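PDB 3L2H: putative sugar phosphate isomerase from Acidithiobacillus ferrooxidans, which probably binds a metal ion in a cupin barrel and may act as a sugar phosphate isomerase, although its substrate is not established. Local coordinates for residues V41-H45 with M46-L50; G97-C100 with H101-A104. All blocks are in the same frame, centred on the assembly; numbering follows the deposited sequence. Where two conformers were deposited one is given.

Contact 1 of 2, residues V41-H45 with M46-L50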
loop_
_atom_site.group_PDB
_atom_site.type_symbol
_atom_site.label_atom_id
_atom_site.label_comp_id
_atom_site.label_asym_id
_atom_site.label_seq_id
_atom_site.Cartn_x
_atom_site.Cartn_y
_atom_site.Cartn_z
ATOM N N VAL B 41 -4.097 -20.330 11.487
ATOM C CA VAL B 41 -4.505 -20.720 10.134
ATOM C C VAL B 41 -3.659 -20.096 9.048
ATOM O O VAL B 41 -3.781 -20.458 7.875
ATOM C CB VAL B 41 -5.988 -20.433 9.890
ATOM C CG1 VAL B 41 -6.849 -21.151 10.949
ATOM C CG2 VAL B 41 -6.289 -18.914 9.900
ATOM N N GLY B 42 -2.844 -19.116 9.387
ATOM C CA GLY B 42 -1.978 -18.546 8.378
ATOM C C GLY B 42 -2.346 -17.156 7.910
ATOM O O GLY B 42 -1.756 -16.658 6.961
ATOM N N LEU B 43 -3.270 -16.504 8.580
ATOM C CA LEU B 43 -3.543 -15.104 8.203
ATOM C C LEU B 43 -2.355 -14.197 8.492
ATOM O O LEU B 43 -1.689 -14.316 9.539
ATOM C CB LEU B 43 -4.777 -14.559 8.899
ATOM C CG LEU B 43 -6.068 -15.337 8.676
ATOM C CD1 LEU B 43 -7.162 -14.686 9.519
ATOM C CD2 LEU B 43 -6.465 -15.388 7.220
ATOM N N ARG B 44 -2.084 -13.293 7.547
ATOM C CA ARG B 44 -0.957 -12.374 7.648
ATOM C C ARG B 44 -1.304 -10.886 7.738
ATOM O O ARG B 44 -0.514 -10.120 8.229
ATOM C CB ARG B 44 -0.087 -12.572 6.420
ATOM C CG ARG B 44 0.467 -13.997 6.382
ATOM C CD ARG B 44 1.223 -14.280 5.106
ATOM N NE ARG B 44 2.205 -13.222 4.877
ATOM C CZ ARG B 44 3.319 -13.035 5.595
ATOM N NH1 ARG B 44 3.612 -13.820 6.646
ATOM N NH2 ARG B 44 4.132 -12.016 5.292
ATOM N N HIS B 45 -2.469 -10.476 7.263
ATOM C CA HIS B 45 -2.793 -9.050 7.163
ATOM C C HIS B 45 -3.808 -8.580 8.188
ATOM O O HIS B 45 -4.210 -7.423 8.213
ATOM C CB HIS B 45 -3.287 -8.768 5.747
ATOM C CG HIS B 45 -2.256 -9.085 4.710
ATOM N ND1 HIS B 45 -1.163 -8.272 4.495
ATOM C CD2 HIS B 45 -2.113 -10.143 3.880
ATOM C CE1 HIS B 45 -0.397 -8.816 3.563
ATOM N NE2 HIS B 45 -0.950 -9.948 3.170
HETATM N N MSE B 46 -4.240 -9.515 9.024
HETATM C CA MSE B 46 -5.170 -9.271 10.109
HETATM C C MSE B 46 -4.756 -10.189 11.236
HETATM O O MSE B 46 -4.181 -11.257 10.996
HETATM C CB MSE B 46 -6.603 -9.630 9.763
HETATM C CG MSE B 46 -7.060 -9.321 8.366
HETATM SE SE MSE B 46 -8.995 -9.768 8.185
HETATM C CE MSE B 46 -8.986 -11.589 8.558
ATOM N N GLY B 47 -5.076 -9.758 12.441
ATOM C CA GLY B 47 -4.866 -10.487 13.675
ATOM C C GLY B 47 -6.261 -10.770 14.218
ATOM O O GLY B 47 -7.137 -9.874 14.264
ATOM N N ILE B 48 -6.544 -12.027 14.504
ATOM C CA ILE B 48 -7.775 -12.408 15.138
ATOM C C ILE B 48 -7.384 -13.270 16.348
ATOM O O ILE B 48 -6.810 -14.350 16.167
ATOM C CB ILE B 48 -8.715 -13.160 14.203
ATOM C CG1 ILE B 48 -9.055 -12.313 12.969
ATOM C CG2 ILE B 48 -10.034 -13.560 14.980
ATOM C CD1 ILE B 48 -9.876 -12.966 11.853
ATOM N N HIS B 49 -7.738 -12.787 17.537
ATOM C CA HIS B 49 -7.289 -13.328 18.801
ATOM C C HIS B 49 -8.491 -13.581 19.716
ATOM O O HIS B 49 -9.343 -12.706 19.903
ATOM C CB HIS B 49 -6.339 -12.339 19.486
ATOM C CG HIS B 49 -5.127 -11.994 18.682
ATOM N ND1 HIS B 49 -3.979 -12.768 18.700
ATOM C CD2 HIS B 49 -4.884 -10.979 17.812
ATOM C CE1 HIS B 49 -3.070 -12.212 17.914
ATOM N NE2 HIS B 49 -3.594 -11.127 17.364
ATOM N N LEU B 50 -8.532 -14.761 20.298
ATOM C CA LEU B 50 -9.469 -15.042 21.373
ATOM C C LEU B 50 -8.703 -14.870 22.688
ATOM O O LEU B 50 -7.693 -15.539 22.938
ATOM C CB LEU B 50 -10.074 -16.416 21.217
ATOM C CG LEU B 50 -11.199 -16.547 22.255
ATOM C CD1 LEU B 50 -12.439 -17.095 21.612
ATOM C CD2 LEU B 50 -10.750 -17.348 23.485
HETATM O O HOH W 1 -3.025 -13.490 12.023
#

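Contact 2 of 2, residues G97-C100 with H101-A104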
loop_
_atom_site.group_PDB
_atom_site.type_symbol
_atom_site.label_atom_id
_atom_site.label_comp_id
_atom_site.label_asym_id
_atom_site.label_seq_id
_atom_site.Cartn_x
_atom_site.Cartn_y
_atom_site.Cartn_z
ATOM N N GLY B 97 -15.298 -0.690 18.174
ATOM C CA GLY B 97 -14.361 -0.544 17.082
ATOM C C GLY B 97 -13.611 0.771 17.170
ATOM O O GLY B 97 -14.184 1.811 17.570
ATOM N N PHE B 98 -12.346 0.739 16.765
ATOM C CA PHE B 98 -11.490 1.917 16.805
ATOM C C PHE B 98 -10.936 2.283 15.444
ATOM O O PHE B 98 -9.911 1.725 15.006
ATOM C CB PHE B 98 -10.346 1.688 17.782
ATOM C CG PHE B 98 -10.821 1.444 19.176
ATOM C CD1 PHE B 98 -11.110 2.509 20.002
ATOM C CD2 PHE B 98 -11.033 0.171 19.645
ATOM C CE1 PHE B 98 -11.597 2.291 21.257
ATOM C CE2 PHE B 98 -11.470 -0.039 20.920
ATOM C CZ PHE B 98 -11.779 1.031 21.711
ATOM N N PRO B 99 -11.609 3.223 14.766
ATOM C CA PRO B 99 -11.023 3.836 13.597
ATOM C C PRO B 99 -9.692 4.492 14.015
ATOM O O PRO B 99 -9.496 4.825 15.179
ATOM C CB PRO B 99 -12.067 4.888 13.186
ATOM C CG PRO B 99 -13.358 4.416 13.808
ATOM C CD PRO B 99 -12.941 3.779 15.086
ATOM N N CYS B 100 -8.782 4.633 13.075
ATOM C CA CYS B 100 -7.509 5.295 13.368
ATOM C C CYS B 100 -7.689 6.662 13.985
ATOM O O CYS B 100 -8.542 7.408 13.583
ATOM C CB CYS B 100 -6.733 5.433 12.092
ATOM S SG CYS B 100 -6.245 3.871 11.575
ATOM N N HIS B 101 -6.837 6.988 14.950
ATOM C CA HIS B 101 -6.880 8.275 15.676
ATOM C C HIS B 101 -8.165 8.647 16.391
ATOM O O HIS B 101 -8.316 9.818 16.799
ATOM C CB HIS B 101 -6.682 9.467 14.727
ATOM C CG HIS B 101 -5.374 9.493 14.055
ATOM N ND1 HIS B 101 -4.273 10.077 14.642
ATOM C CD2 HIS B 101 -4.980 9.053 12.833
ATOM C CE1 HIS B 101 -3.246 9.990 13.807
ATOM N NE2 HIS B 101 -3.642 9.360 12.707
ATOM N N ALA B 102 -9.071 7.719 16.583
ATOM C CA ALA B 102 -10.382 8.056 17.085
ATOM C C ALA B 102 -10.408 8.197 18.591
ATOM O O ALA B 102 -10.947 9.172 19.091
ATOM C CB ALA B 102 -11.400 7.008 16.637
ATOM N N ALA B 103 -9.840 7.236 19.324
ATOM C CA ALA B 103 -9.916 7.273 20.774
ATOM C C ALA B 103 -8.898 6.320 21.409
ATOM O O ALA B 103 -8.820 5.154 21.012
ATOM C CB ALA B 103 -11.305 6.893 21.215
ATOM N N ALA B 104 -8.129 6.805 22.377
ATOM C CA ALA B 104 -7.284 5.924 23.200
ATOM C C ALA B 104 -8.196 5.051 24.066
ATOM O O ALA B 104 -9.230 5.518 24.534
ATOM C CB ALA B 104 -6.324 6.762 24.068
HETATM O O HOH W 2 -8.878 4.989 17.718
#

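Contact 1 of 2, residues V41-H45 with M46-L50
Leu43 meets Met46, present as selenomethionine, and Ile48 where the chain leaves a helix end and turns into strand 46-53. Its CD1 methyl does the touching on both counts: it lies 3.7 Å from Met46 CE and 4.0 Å from Ile48 CD1, so one branch of the leucine faces the ends of two strand side chains. Met46 reaches it by a bend at its last torsion (chi3 -61°), which turns CE back from the selenium toward the leucine. Ile48 offers the tip of an extended CG1 branch. Beside this apolar cluster, a water donates to both Leu43 O, at 2.9 Å, and Met46 O, at 2.7 Å, supplying the two donor hydrogens that a pair of acceptor carbonyls cannot give each other. Further back, Gly42, with its positive phi of 108°, is the C' residue of a Schellman motif that ends helix 37-41 and sends the chain off toward Leu43. A second subunit completes the surroundings: Glu69 of that subunit accepts from the backbone N of both Arg44 and His45, while its Phe98 packs on Leu43 and its Ala71 on Ile48. Methyl groups pack on the buried side of the bend, and part of its polar backbone is met by one water and by a carboxylate of the neighbouring subunit, whose negative charge would probably strengthen the two N-H bonds it receives.

Contact 2 of 2, residues G97-C100 with H101-A104
Pro99 and Ala102 face each other across the type II beta turn that follows strand 95-98. The compact part is the turn itself: Ala102 N donates to Pro99 O over 3.2 Å, a bent bond (145° at the hydrogen) that arrives from above the carbonyl plane. The alanine methyl closes in on the same carbonyl, with CB 3.2 Å from Pro99 O, and also lies 3.9 Å from Pro99 CD, so the methyl touches both the carbonyl and the ring of Pro99. A water donates to Pro99 O at 2.6 Å and accepts from Ala103 N at 2.9 Å, carrying the connection one residue beyond the turn. Phe98 adds a lighter touch, its CD1 coming within 3.6 Å of Ala103 O at an oblique angle to the ring. The solvent side is the corner, where the imidazole of exposed His101 makes only van der Waals contact with Cys100 across the turn, CG 3.7 Å from Cys100 C. His101 has positive phi (57°), as the third position of a type II turn requires, and its ring meets that of His66 with the planes about 55° apart. Leu7 of the second subunit packs on Phe98, Ala102 and Ala103, and Val41 of that subunit on Pro99. The turn thus links strand 95-98, an outer strand of the six-stranded sheet within this chain, to strand 105-108 of the three-stranded sheet; Phe98 stacks on His105 at the start of the latter, and Ala104 N bonds to Glu84.

Contact 1 comes first along the chain and closes well before contact 2 opens; their centres lie 20 Å apart and their nearest atoms about 12 Å, so they do not touch. Both nevertheless reach the same six-stranded antiparallel sheet: residues 46-50 run in its strand 46-53, with strands 115-122 and 70-76 standing between it and strand 95-98, where contact 2 begins. One is the entry into a strand after a helix, the other the exit from the strand that is outermost within this chain, and whose Gly97 makes backbone hydrogen bonds to the second subunit. Within one chain they are apart, but contact 1 of one subunit packs against contact 2 of the second, bringing both bends into the assembly of this cupin.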